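Long-range contact in DinB-like domain-containing protein (Enterococcus faecalis, PDB 3CEX), which is of unknown function but belongs to the DinB superfamily, whose members share a helical-bundle fold, and pairs with a second copy of itself: residues M4-Q8 with L122-E127. Residues are numbered along the deposited sequence.
Sequences MKVTQ and LDQIKE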
loop_
_atom_site.group_PDB
_atom_site.type_symbol
_atom_site.label_atom_id
_atom_site.label_comp_id
_atom_site.label_asym_id
_atom_site.label_seq_id
_atom_site.Cartn_x
_atom_site.Cartn_y
_atom_site.Cartn_z
HETATM N N MSE A 4 9.992 21.924 -5.485
HETATM C CA MSE A 4 9.085 20.802 -5.503
HETATM C C MSE A 4 7.962 20.989 -4.480
HETATM O O MSE A 4 8.190 21.425 -3.367
HETATM C CB MSE A 4 9.842 19.526 -5.215
HETATM C CG MSE A 4 9.003 18.301 -5.481
HETATM SE SE MSE A 4 10.002 16.646 -5.180
HETATM C CE MSE A 4 11.772 17.384 -5.260
ATOM N N LYS A 5 6.757 20.614 -4.871
ATOM C CA LYS A 5 5.641 20.577 -3.963
ATOM C C LYS A 5 5.833 19.480 -2.897
ATOM O O LYS A 5 6.378 18.401 -3.199
ATOM C CB LYS A 5 4.342 20.323 -4.742
ATOM C CG LYS A 5 3.514 21.565 -5.018
ATOM C CD LYS A 5 3.353 21.887 -6.479
ATOM C CE LYS A 5 2.308 22.999 -6.617
ATOM N NZ LYS A 5 2.005 23.265 -8.039
ATOM N N VAL A 6 5.375 19.763 -1.669
ATOM C CA VAL A 6 5.466 18.810 -0.558
ATOM C C VAL A 6 4.552 17.563 -0.763
ATOM O O VAL A 6 4.725 16.523 -0.116
ATOM C CB VAL A 6 5.239 19.509 0.830
ATOM C CG1 VAL A 6 6.215 20.704 1.015
ATOM C CG2 VAL A 6 3.799 19.959 0.990
ATOM N N THR A 7 3.603 17.676 -1.678
ATOM C CA THR A 7 2.695 16.603 -2.028
ATOM C C THR A 7 3.125 15.804 -3.288
ATOM O O THR A 7 2.442 14.853 -3.671
ATOM C CB THR A 7 1.281 17.189 -2.289
ATOM O OG1 THR A 7 1.354 18.146 -3.354
ATOM C CG2 THR A 7 0.678 17.870 -0.983
ATOM N N GLN A 8 4.215 16.189 -3.953
ATOM C CA GLN A 8 4.576 15.532 -5.235
ATOM C C GLN A 8 4.895 14.038 -5.055
ATOM O O GLN A 8 4.407 13.185 -5.830
ATOM C CB GLN A 8 5.744 16.235 -5.957
ATOM C CG GLN A 8 6.369 15.366 -7.085
ATOM C CD GLN A 8 7.279 16.132 -8.036
ATOM O OE1 GLN A 8 7.344 17.359 -8.007
ATOM N NE2 GLN A 8 8.003 15.397 -8.877
ATOM N N LEU A 122 -4.045 17.707 -4.594
ATOM C CA LEU A 122 -2.684 17.677 -4.073
ATOM C C LEU A 122 -1.833 18.784 -4.690
ATOM O O LEU A 122 -0.973 19.363 -4.031
ATOM C CB LEU A 122 -2.002 16.312 -4.319
ATOM C CG LEU A 122 -2.456 15.199 -3.360
ATOM C CD1 LEU A 122 -1.794 13.882 -3.715
ATOM C CD2 LEU A 122 -2.142 15.567 -1.952
ATOM N N ASP A 123 -2.055 19.033 -5.969
ATOM C CA ASP A 123 -1.303 20.054 -6.685
ATOM C C ASP A 123 -1.691 21.475 -6.290
ATOM O O ASP A 123 -0.927 22.414 -6.540
ATOM C CB ASP A 123 -1.494 19.864 -8.180
ATOM C CG ASP A 123 -0.739 18.664 -8.714
ATOM O OD1 ASP A 123 0.303 18.300 -8.088
ATOM O OD2 ASP A 123 -1.189 18.070 -9.750
ATOM N N GLN A 124 -2.876 21.642 -5.709
ATOM C CA GLN A 124 -3.381 22.979 -5.387
ATOM C C GLN A 124 -3.399 23.291 -3.890
ATOM O O GLN A 124 -3.459 24.454 -3.509
ATOM C CB GLN A 124 -4.760 23.196 -6.015
ATOM C CG GLN A 124 -4.720 23.147 -7.545
ATOM C CD GLN A 124 -6.097 23.268 -8.181
ATOM O OE1 GLN A 124 -6.557 22.348 -8.869
ATOM N NE2 GLN A 124 -6.760 24.398 -7.961
ATOM N N ILE A 125 -3.318 22.274 -3.041
ATOM C CA ILE A 125 -3.270 22.518 -1.610
ATOM C C ILE A 125 -2.006 23.335 -1.283
ATOM O O ILE A 125 -0.932 23.035 -1.796
ATOM C CB ILE A 125 -3.327 21.192 -0.803
ATOM C CG1 ILE A 125 -3.716 21.454 0.659
ATOM C CG2 ILE A 125 -2.033 20.451 -0.889
ATOM C CD1 ILE A 125 -5.075 22.159 0.816
ATOM N N LYS A 126 -2.162 24.388 -0.472
ATOM C CA LYS A 126 -1.037 25.165 0.069
ATOM C C LYS A 126 -0.513 24.522 1.340
ATOM O O LYS A 126 -1.267 23.933 2.120
ATOM C CB LYS A 126 -1.437 26.637 0.319
ATOM C CG LYS A 126 -1.358 27.487 -0.950
ATOM C CD LYS A 126 -2.255 28.725 -0.916
ATOM C CE LYS A 126 -3.681 28.450 -1.453
ATOM N NZ LYS A 126 -3.732 27.465 -2.621
ATOM N N GLU A 127 0.793 24.618 1.523
ATOM C CA GLU A 127 1.480 23.919 2.586
ATOM C C GLU A 127 0.996 24.368 3.977
ATOM O O GLU A 127 1.005 23.597 4.927
ATOM C CB GLU A 127 2.974 24.161 2.406
ATOM C CG GLU A 127 3.900 23.379 3.318
ATOM C CD GLU A 127 5.282 24.021 3.388
ATOM O OE1 GLU A 127 5.773 24.273 4.528
ATOM O OE2 GLU A 127 5.849 24.294 2.292
HETATM O O HOH W 1 1.402 17.315 -5.997
#
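Thr7 lays its methyl CG2 against Leu122 near the end of helix 104-124 and Ile125 in the loop that follows, 3.8 Å from CD2 of Leu122 and 3.7 Å from CG2 of Ile125. In the DinB-type helical bundle this joins the turn leading into helix 8-25 to the C-terminal end of helix 104-124. A type I beta turn from Lys5 to Gln8, closed by Gln8 N to Lys5 O at 3.2 Å, carries Thr7 toward its partner. There Thr7 OG1 donates a hydrogen bond to Leu122 O at 2.7 Å, a carbonyl close to the end of the helix. The exposed side chain of Lys5 reaches along the same helix end, its CE 3.3 Å from Asp123 O, while Val6 CG1 rests 3.8 Å from Glu127 OE2. Leu122 also packs on Leu148 of helix 144-170. The second subunit covers part of this contact: Glu127 OE1 accepts from Met4 N of that chain, and Thr7 touches its Leu9. A water bridges the two segments, donating to both Thr7 OG1 (2.8 Å) and Asp123 OD1 (2.6 Å).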